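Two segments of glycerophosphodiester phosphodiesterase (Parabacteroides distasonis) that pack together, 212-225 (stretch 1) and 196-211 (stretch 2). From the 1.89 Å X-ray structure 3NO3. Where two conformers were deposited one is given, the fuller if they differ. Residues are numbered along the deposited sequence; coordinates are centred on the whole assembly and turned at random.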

ATOM      1  N   GLU A 212      -8.518 -16.532  10.302  1.00 33.16           N
ATOM      2  CA  GLU A 212      -9.837 -16.337   9.649  0.55 33.05           C
ATOM      3  C   GLU A 212      -9.686 -15.877   8.196  1.00 31.75           C
ATOM      4  O   GLU A 212     -10.309 -16.423   7.283  1.00 31.42           O
ATOM      5  CB  GLU A 212     -10.702 -15.320  10.430  0.55 33.16           C
ATOM      6  CG  GLU A 212     -12.191 -15.173  10.005  0.55 33.01           C
ATOM      7  CD  GLU A 212     -12.959 -14.260  10.950  0.55 32.25           C
ATOM      8  OE1 GLU A 212     -13.014 -14.559  12.156  0.55 37.27           O
ATOM      9  OE2 GLU A 212     -13.515 -13.254  10.516  0.55 29.32           O
HETATM   10  N   MSE A 213      -8.837 -14.876   7.976  1.00 30.15           N
HETATM   11  CA  MSE A 213      -8.605 -14.331   6.615  1.00 28.65           C
HETATM   12  C   MSE A 213      -7.848 -15.306   5.686  1.00 28.43           C
HETATM   13  O   MSE A 213      -8.148 -15.374   4.492  1.00 28.69           O
HETATM   14  CB  MSE A 213      -7.891 -12.962   6.705  1.00 26.91           C
HETATM   15  CG  MSE A 213      -8.705 -11.885   7.433  1.00 26.20           C
HETATM   16 SE   MSE A 213     -10.355 -11.480   6.555  0.75 25.66          SE
HETATM   17  CE  MSE A 213     -11.639 -12.511   7.605  1.00 28.36           C
ATOM     18  N   ILE A 214      -6.889 -16.054   6.231  1.00 29.54           N
ATOM     19  CA  ILE A 214      -6.161 -17.071   5.475  1.00 30.45           C
ATOM     20  C   ILE A 214      -7.131 -18.202   5.078  1.00 31.39           C
ATOM     21  O   ILE A 214      -7.173 -18.565   3.906  1.00 30.75           O
ATOM     22  CB  ILE A 214      -4.940 -17.648   6.248  1.00 31.09           C
ATOM     23  CG1 ILE A 214      -3.853 -16.602   6.427  1.00 29.47           C
ATOM     24  CG2 ILE A 214      -4.319 -18.828   5.487  1.00 32.70           C
ATOM     25  CD1 ILE A 214      -2.844 -16.987   7.514  1.00 31.24           C
ATOM     26  N   ASP A 215      -7.951 -18.661   6.033  1.00 32.49           N
ATOM     27  CA  ASP A 215      -9.058 -19.628   5.760  1.00 34.08           C
ATOM     28  C   ASP A 215     -10.022 -19.149   4.669  1.00 33.46           C
ATOM     29  O   ASP A 215     -10.404 -19.917   3.807  1.00 33.41           O
ATOM     30  CB  ASP A 215      -9.881 -19.913   7.028  1.00 35.52           C
ATOM     31  CG  ASP A 215      -9.156 -20.805   8.055  1.00 37.98           C
ATOM     32  OD1 ASP A 215      -8.211 -21.550   7.709  1.00 36.90           O
ATOM     33  OD2 ASP A 215      -9.568 -20.748   9.235  1.00 41.54           O
HETATM   34  N   MSE A 216     -10.376 -17.870   4.691  1.00 32.74           N
HETATM   35  CA  MSE A 216     -11.224 -17.265   3.640  1.00 32.52           C
HETATM   36  C   MSE A 216     -10.545 -17.227   2.251  1.00 32.09           C
HETATM   37  O   MSE A 216     -11.225 -17.129   1.230  1.00 33.58           O
HETATM   38  CB  MSE A 216     -11.658 -15.848   4.078  1.00 31.47           C
HETATM   39  CG  MSE A 216     -12.774 -15.220   3.277  1.00 31.53           C
HETATM   40 SE   MSE A 216     -13.285 -13.498   3.975  0.75 29.29          SE
HETATM   41  CE  MSE A 216     -14.215 -14.158   5.583  1.00 31.39           C
ATOM     42  N   GLY A 217      -9.216 -17.270   2.223  1.00 31.62           N
ATOM     43  CA  GLY A 217      -8.431 -17.356   0.997  1.00 31.16           C
ATOM     44  C   GLY A 217      -7.969 -16.029   0.403  1.00 29.32           C
ATOM     45  O   GLY A 217      -7.763 -15.959  -0.812  1.00 29.57           O
ATOM     46  N   VAL A 218      -7.833 -14.974   1.216  1.00 28.05           N
ATOM     47  CA  VAL A 218      -7.293 -13.691   0.741  1.00 26.26           C
ATOM     48  C   VAL A 218      -5.906 -13.857   0.114  1.00 25.54           C
ATOM     49  O   VAL A 218      -5.074 -14.586   0.626  1.00 26.44           O
ATOM     50  CB  VAL A 218      -7.197 -12.577   1.848  1.00 25.73           C
ATOM     51  CG1 VAL A 218      -8.587 -12.195   2.340  1.00 26.55           C
ATOM     52  CG2 VAL A 218      -6.278 -13.014   3.064  1.00 25.60           C
ATOM     53  N   ASP A 219      -5.671 -13.224  -1.021  1.00 24.83           N
ATOM     54  CA  ASP A 219      -4.362 -13.285  -1.669  1.00 24.41           C
ATOM     55  C   ASP A 219      -3.302 -12.603  -0.792  1.00 24.09           C
ATOM     56  O   ASP A 219      -2.158 -13.076  -0.738  1.00 24.95           O
ATOM     57  CB  ASP A 219      -4.349 -12.594  -3.037  1.00 24.42           C
ATOM     58  CG  ASP A 219      -5.249 -13.290  -4.057  1.00 26.82           C
ATOM     59  OD1 ASP A 219      -4.813 -14.262  -4.687  1.00 30.76           O
ATOM     60  OD2 ASP A 219      -6.388 -12.826  -4.225  1.00 23.32           O
ATOM     61  N   PHE A 220      -3.674 -11.501  -0.136  1.00 22.51           N
ATOM     62  CA  PHE A 220      -2.734 -10.731   0.699  1.00 22.68           C
ATOM     63  C   PHE A 220      -3.335 -10.379   2.043  1.00 22.54           C
ATOM     64  O   PHE A 220      -4.534 -10.154   2.148  1.00 22.47           O
ATOM     65  CB  PHE A 220      -2.307  -9.448  -0.018  1.00 21.99           C
ATOM     66  CG  PHE A 220      -1.770  -9.658  -1.412  1.00 22.67           C
ATOM     67  CD1 PHE A 220      -0.543 -10.247  -1.604  1.00 25.55           C
ATOM     68  CD2 PHE A 220      -2.488  -9.228  -2.552  1.00 22.29           C
ATOM     69  CE1 PHE A 220      -0.045 -10.449  -2.904  1.00 25.60           C
ATOM     70  CE2 PHE A 220      -1.984  -9.411  -3.820  1.00 22.31           C
ATOM     71  CZ  PHE A 220      -0.782 -10.035  -4.004  1.00 24.46           C
ATOM     72  N   ILE A 221      -2.486 -10.361   3.068  1.00 22.57           N
ATOM     73  CA  ILE A 221      -2.798  -9.777   4.356  1.00 22.31           C
ATOM     74  C   ILE A 221      -1.853  -8.575   4.585  1.00 21.21           C
ATOM     75  O   ILE A 221      -0.634  -8.749   4.518  1.00 23.03           O
ATOM     76  CB  ILE A 221      -2.624 -10.774   5.476  1.00 22.04           C
ATOM     77  CG1 ILE A 221      -3.792 -11.789   5.511  1.00 24.54           C
ATOM     78  CG2 ILE A 221      -2.569 -10.065   6.835  1.00 22.32           C
ATOM     79  CD1 ILE A 221      -3.534 -12.918   6.550  1.00 24.41           C
ATOM     80  N   THR A 222      -2.432  -7.406   4.858  1.00 19.86           N
ATOM     81  CA  THR A 222      -1.709  -6.176   5.187  1.00 19.14           C
ATOM     82  C   THR A 222      -1.721  -6.060   6.693  1.00 19.74           C
ATOM     83  O   THR A 222      -2.790  -6.050   7.315  1.00 20.64           O
ATOM     84  CB  THR A 222      -2.332  -4.930   4.512  1.00 19.08           C
ATOM     85  OG1 THR A 222      -2.195  -5.063   3.102  1.00 17.90           O
ATOM     86  CG2 THR A 222      -1.623  -3.614   4.960  1.00 17.16           C
ATOM     87  N   THR A 223      -0.545  -6.011   7.301  1.00 20.86           N
ATOM     88  CA  THR A 223      -0.440  -6.153   8.759  1.00 21.52           C
ATOM     89  C   THR A 223       0.691  -5.312   9.343  1.00 21.59           C
ATOM     90  O   THR A 223       1.704  -5.093   8.678  1.00 19.81           O
ATOM     91  CB  THR A 223      -0.203  -7.656   9.142  1.00 22.24           C
ATOM     92  OG1 THR A 223      -0.051  -7.786  10.569  1.00 22.66           O
ATOM     93  CG2 THR A 223       1.031  -8.211   8.446  1.00 22.70           C
ATOM     94  N   ASP A 224       0.509  -4.887  10.601  1.00 22.48           N
ATOM     95  CA  ASP A 224       1.610  -4.296  11.413  1.00 22.50           C
ATOM     96  C   ASP A 224       2.473  -5.329  12.135  1.00 23.50           C
ATOM     97  O   ASP A 224       3.432  -4.926  12.788  1.00 23.42           O
ATOM     98  CB  ASP A 224       1.066  -3.296  12.449  1.00 22.25           C
ATOM     99  CG  ASP A 224       0.407  -2.058  11.809  1.00 23.91           C
ATOM    100  OD1 ASP A 224       0.803  -1.646  10.688  1.00 20.81           O
ATOM    101  OD2 ASP A 224      -0.498  -1.479  12.459  1.00 24.09           O
ATOM    102  N   LEU A 225       2.122  -6.617  12.070  1.00 24.17           N
ATOM    103  CA  LEU A 225       2.912  -7.712  12.682  1.00 25.58           C
ATOM    104  C   LEU A 225       3.247  -8.759  11.611  1.00 25.67           C
ATOM    105  O   LEU A 225       2.789  -9.893  11.696  1.00 25.81           O
ATOM    106  CB  LEU A 225       2.128  -8.338  13.857  1.00 27.21           C
ATOM    107  CG  LEU A 225       1.824  -7.411  15.059  1.00 28.79           C
ATOM    108  CD1 LEU A 225       0.881  -8.095  16.105  1.00 32.89           C
ATOM    109  CD2 LEU A 225       3.088  -6.976  15.768  1.00 29.33           C
TER
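Stretch 2 196-211: GMTSNVWTVDDPKLME

Stretch 2 is a strand, a connecting loop and the first turn of a helix; that helix runs unbroken into stretch 1, which finishes it, turns at Gly 217 and returns as a strand beside the first. The unit is therefore strand, helix, strand, and its two strands run in parallel, their N-to-C directions 21° apart (signed crossing angle -21°) and their axes 4.7 Å apart at closest approach.

Gly 196 opens the stretch just after a helix, with positive phi in a Schellman motif, and touches nothing of stretch 1. Met 197, a selenomethionine, is extended and makes its link through a water, which donates to Met 197 O and to Asp 219 OD2, both at 2.7 Å. The strand begins at Thr 198, whose CB lies 4.0 Å from Phe 220 CE2.

Ser 199 bonds through backbone and side chain together. Its N donates to Asp 219 OD2 at 2.8 Å, its OG accepts from Asp 219 N at 3.2 Å, and its O accepts from Phe 220 N at 3.0 Å. Asp 219, just before the strand, thus bonds to Ser 199 both through its carboxylate and through its N.

Asn 200 lies beside Phe 220, CA to CA 4.5 Å, with CB at the edge of the phenyl ring. In the t rotamer its side chain reaches along the sheet so that OD1 accepts from Thr 222 OG1 at 2.8 Å. Val 201 turns to the other face, that of Ile 221. Its N donates to Phe 220 O at 3.3 Å and its O accepts from Thr 222 N at 2.8 Å, so Val 201 bonds to the residues on either side of Ile 221. Its CG1 meets Ile 221 CG1 at 3.9 Å, Met 213 CG at 3.9 Å and Val 218 CG2 at 4.1 Å.

Trp 202 ends the strand and sends its indole away from stretch 1. A cis peptide leads into Thr 203, whose CA approaches Thr 222 O at 3.3 Å; the same oxygen accepts from Val 204 N at 2.9 Å, one residue later than a regular parallel ladder would have it. Val 204 CB also packs on Ile 221 CG2 at 4.2 Å. Asp 205 OD1 then accepts from Asp 224 N at 2.8 Å, although the carboxylates come close, OD2 of Asp 205 to OD2 of Asp 224 at 3.5 Å.

Asp 206 caps the helix, its OD2 accepting from Leu 209 N at 3.0 Å, and Pro 207 begins it. From here the contact is helical: Lys 208 O accepts from Glu 212 N, Leu 209 O from Met 213 N, Met 210 O from Ile 214 N and Glu 211 O from Asp 215 N, each at 2.9 Å. Met 210, a selenomethionine, also extends its CE to 4.1 Å from Leu 225 CB, tying the helix to the far end of stretch 1.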

ATOM      1  N   GLY A 196     -10.823 -13.178 -11.605  1.00 26.07           N
ATOM      2  CA  GLY A 196      -9.422 -12.977 -11.942  1.00 26.29           C
ATOM      3  C   GLY A 196      -8.773 -11.749 -11.288  1.00 25.70           C
ATOM      4  O   GLY A 196      -7.838 -11.182 -11.851  1.00 26.14           O
HETATM    5  N   MSE A 197      -9.266 -11.361 -10.110  1.00 24.40           N
HETATM    6  CA  MSE A 197      -8.764 -10.217  -9.347  0.60 23.64           C
HETATM    7  C   MSE A 197      -8.126 -10.741  -8.078  1.00 22.61           C
HETATM    8  O   MSE A 197      -8.410 -11.840  -7.677  1.00 24.20           O
HETATM    9  CB  MSE A 197      -9.893  -9.280  -8.887  0.60 22.82           C
HETATM   10  CG  MSE A 197     -11.079  -9.228  -9.745  0.60 25.41           C
HETATM   11 SE   MSE A 197     -12.400  -8.034  -9.053  0.45 22.63          SE
HETATM   12  CE  MSE A 197     -11.377  -6.428  -9.498  0.60 17.17           C
ATOM     13  N   THR A 198      -7.324  -9.911  -7.436  1.00 21.49           N
ATOM     14  CA  THR A 198      -6.778 -10.200  -6.094  1.00 20.44           C
ATOM     15  C   THR A 198      -7.615  -9.609  -4.928  1.00 20.06           C
ATOM     16  O   THR A 198      -8.327  -8.598  -5.081  1.00 19.14           O
ATOM     17  CB  THR A 198      -5.324  -9.776  -5.957  1.00 19.80           C
ATOM     18  OG1 THR A 198      -5.210  -8.348  -6.085  1.00 17.94           O
ATOM     19  CG2 THR A 198      -4.509 -10.503  -7.005  1.00 18.77           C
ATOM     20  N   SER A 199      -7.523 -10.265  -3.775  1.00 20.63           N
ATOM     21  CA  SER A 199      -8.156  -9.785  -2.549  1.00 21.14           C
ATOM     22  C   SER A 199      -7.046  -9.488  -1.537  1.00 20.97           C
ATOM     23  O   SER A 199      -6.140 -10.296  -1.375  1.00 22.43           O
ATOM     24  CB  SER A 199      -9.135 -10.826  -2.017  1.00 20.76           C
ATOM     25  OG  SER A 199      -8.515 -12.062  -1.826  1.00 22.54           O
ATOM     26  N   ASN A 200      -7.114  -8.332  -0.895  1.00 20.62           N
ATOM     27  CA  ASN A 200      -6.139  -7.895   0.142  1.00 19.34           C
ATOM     28  C   ASN A 200      -6.995  -7.384   1.307  1.00 20.17           C
ATOM     29  O   ASN A 200      -8.123  -6.891   1.083  1.00 18.91           O
ATOM     30  CB  ASN A 200      -5.224  -6.835  -0.476  1.00 19.78           C
ATOM     31  CG  ASN A 200      -4.058  -6.366   0.419  1.00 19.30           C
ATOM     32  OD1 ASN A 200      -3.880  -6.753   1.591  1.00 17.99           O
ATOM     33  ND2 ASN A 200      -3.239  -5.508  -0.186  1.00 16.73           N
ATOM     34  N   VAL A 201      -6.512  -7.591   2.543  1.00 19.54           N
ATOM     35  CA  VAL A 201      -7.254  -7.179   3.721  1.00 20.66           C
ATOM     36  C   VAL A 201      -6.333  -6.394   4.671  1.00 20.50           C
ATOM     37  O   VAL A 201      -5.176  -6.755   4.830  1.00 19.68           O
ATOM     38  CB  VAL A 201      -7.929  -8.391   4.429  1.00 21.98           C
ATOM     39  CG1 VAL A 201      -6.892  -9.436   4.951  1.00 20.71           C
ATOM     40  CG2 VAL A 201      -8.862  -7.910   5.535  1.00 22.39           C
ATOM     41  N   TRP A 202      -6.859  -5.320   5.270  1.00 20.79           N
ATOM     42  CA  TRP A 202      -6.070  -4.442   6.169  1.00 21.78           C
ATOM     43  C   TRP A 202      -6.847  -4.096   7.453  1.00 22.94           C
ATOM     44  O   TRP A 202      -8.070  -4.244   7.458  1.00 21.99           O
ATOM     45  CB  TRP A 202      -5.662  -3.137   5.452  1.00 21.39           C
ATOM     46  CG  TRP A 202      -6.795  -2.314   4.901  1.00 21.46           C
ATOM     47  CD1 TRP A 202      -7.319  -2.381   3.648  1.00 20.06           C
ATOM     48  CD2 TRP A 202      -7.529  -1.282   5.581  1.00 21.21           C
ATOM     49  NE1 TRP A 202      -8.344  -1.502   3.508  1.00 18.74           N
ATOM     50  CE2 TRP A 202      -8.490  -0.793   4.672  1.00 20.34           C
ATOM     51  CE3 TRP A 202      -7.454  -0.708   6.867  1.00 21.44           C
ATOM     52  CZ2 TRP A 202      -9.403   0.231   5.007  1.00 23.20           C
ATOM     53  CZ3 TRP A 202      -8.354   0.322   7.197  1.00 25.63           C
ATOM     54  CH2 TRP A 202      -9.326   0.765   6.277  1.00 23.13           C
ATOM     55  N   THR A 203      -6.198  -3.687   8.558  1.00 22.93           N
ATOM     56  CA  THR A 203      -4.800  -3.914   8.891  1.00 23.43           C
ATOM     57  C   THR A 203      -4.948  -5.006   9.937  1.00 24.67           C
ATOM     58  O   THR A 203      -5.555  -4.755  10.962  1.00 25.92           O
ATOM     59  CB  THR A 203      -4.145  -2.619   9.388  1.00 23.25           C
ATOM     60  OG1 THR A 203      -4.064  -1.719   8.269  1.00 22.63           O
ATOM     61  CG2 THR A 203      -2.739  -2.857   9.874  1.00 21.87           C
ATOM     62  N   VAL A 204      -4.521  -6.235   9.633  1.00 24.77           N
ATOM     63  CA  VAL A 204      -4.898  -7.397  10.472  1.00 25.86           C
ATOM     64  C   VAL A 204      -3.750  -7.826  11.356  1.00 27.38           C
ATOM     65  O   VAL A 204      -2.751  -8.306  10.831  1.00 26.82           O
ATOM     66  CB  VAL A 204      -5.375  -8.572   9.616  1.00 26.43           C
ATOM     67  CG1 VAL A 204      -5.743  -9.751  10.537  1.00 26.30           C
ATOM     68  CG2 VAL A 204      -6.591  -8.118   8.807  1.00 23.11           C
ATOM     69  N   ASP A 205      -3.899  -7.621  12.674  1.00 29.22           N
ATOM     70  CA  ASP A 205      -2.846  -7.895  13.671  1.00 30.82           C
ATOM     71  C   ASP A 205      -3.164  -9.009  14.698  1.00 32.82           C
ATOM     72  O   ASP A 205      -2.237  -9.593  15.272  1.00 34.37           O
ATOM     73  CB  ASP A 205      -2.487  -6.581  14.400  1.00 31.40           C
ATOM     74  CG  ASP A 205      -1.980  -5.480  13.444  1.00 32.30           C
ATOM     75  OD1 ASP A 205      -1.565  -5.775  12.308  1.00 32.52           O
ATOM     76  OD2 ASP A 205      -2.020  -4.290  13.825  1.00 37.54           O
ATOM     77  N   ASP A 206      -4.441  -9.321  14.905  1.00 33.91           N
ATOM     78  CA  ASP A 206      -4.866 -10.358  15.861  0.55 35.06           C
ATOM     79  C   ASP A 206      -4.636 -11.744  15.216  1.00 35.79           C
ATOM     80  O   ASP A 206      -5.055 -11.969  14.069  1.00 35.26           O
ATOM     81  CB  ASP A 206      -6.345 -10.159  16.218  0.55 35.35           C
ATOM     82  CG  ASP A 206      -6.927 -11.318  17.032  0.55 36.88           C
ATOM     83  OD1 ASP A 206      -6.619 -11.434  18.239  0.55 39.30           O
ATOM     84  OD2 ASP A 206      -7.721 -12.086  16.464  0.55 35.83           O
ATOM     85  N   PRO A 207      -3.940 -12.686  15.913  1.00 36.93           N
ATOM     86  CA  PRO A 207      -3.740 -14.033  15.309  1.00 37.25           C
ATOM     87  C   PRO A 207      -4.972 -14.841  14.900  1.00 37.18           C
ATOM     88  O   PRO A 207      -4.900 -15.551  13.894  1.00 37.31           O
ATOM     89  CB  PRO A 207      -2.977 -14.795  16.401  1.00 39.05           C
ATOM     90  CG  PRO A 207      -2.112 -13.733  16.963  1.00 39.95           C
ATOM     91  CD  PRO A 207      -3.024 -12.512  17.054  1.00 37.75           C
ATOM     92  N   LYS A 208      -6.076 -14.736  15.638  1.00 37.27           N
ATOM     93  CA  LYS A 208      -7.334 -15.445  15.299  1.00 37.80           C
ATOM     94  C   LYS A 208      -7.911 -14.888  13.976  1.00 35.69           C
ATOM     95  O   LYS A 208      -8.334 -15.642  13.086  1.00 35.36           O
ATOM     96  CB  LYS A 208      -8.357 -15.326  16.452  1.00 39.03           C
ATOM     97  CG  LYS A 208      -9.577 -16.237  16.340  1.00 42.43           C
ATOM     98  N   LEU A 209      -7.863 -13.571  13.843  1.00 33.89           N
ATOM     99  CA  LEU A 209      -8.271 -12.880  12.608  1.00 31.97           C
ATOM    100  C   LEU A 209      -7.378 -13.202  11.384  1.00 31.24           C
ATOM    101  O   LEU A 209      -7.905 -13.441  10.276  1.00 29.61           O
ATOM    102  CB  LEU A 209      -8.381 -11.363  12.859  1.00 31.51           C
ATOM    103  CG  LEU A 209      -9.075 -10.478  11.800  1.00 29.97           C
ATOM    104  CD1 LEU A 209     -10.569 -10.886  11.524  1.00 29.60           C
ATOM    105  CD2 LEU A 209      -8.969  -9.021  12.221  1.00 29.16           C
HETATM  106  N   MSE A 210      -6.051 -13.226  11.563  1.00 30.76           N
HETATM  107  CA  MSE A 210      -5.127 -13.690  10.487  1.00 30.56           C
HETATM  108  C   MSE A 210      -5.543 -15.082   9.965  1.00 31.75           C
HETATM  109  O   MSE A 210      -5.707 -15.295   8.758  1.00 30.56           O
HETATM  110  CB  MSE A 210      -3.668 -13.750  10.972  1.00 30.65           C
HETATM  111  CG  MSE A 210      -3.000 -12.362  11.236  1.00 29.73           C
HETATM  112 SE   MSE A 210      -1.273 -12.682  12.013  0.75 31.04          SE
HETATM  113  CE  MSE A 210      -0.690 -10.824  12.329  1.00 30.42           C
ATOM    114  N   GLU A 211      -5.758 -16.006  10.899  1.00 33.41           N
ATOM    115  CA  GLU A 211      -6.249 -17.351  10.557  1.00 35.05           C
ATOM    116  C   GLU A 211      -7.569 -17.341   9.827  1.00 33.74           C
ATOM    117  O   GLU A 211      -7.677 -18.028   8.824  1.00 34.27           O
ATOM    118  CB  GLU A 211      -6.326 -18.281  11.783  1.00 37.22           C
ATOM    119  CG  GLU A 211      -4.957 -18.503  12.390  1.00 42.68           C
ATOM    120  CD  GLU A 211      -4.625 -19.953  12.648  1.00 51.21           C
ATOM    121  OE1 GLU A 211      -4.347 -20.714  11.671  1.00 56.19           O
ATOM    122  OE2 GLU A 211      -4.624 -20.305  13.850  1.00 56.59           O
TER
HETATM  123  O   HOH W   1      -8.233 -13.823  -5.857  1.00 26.93           O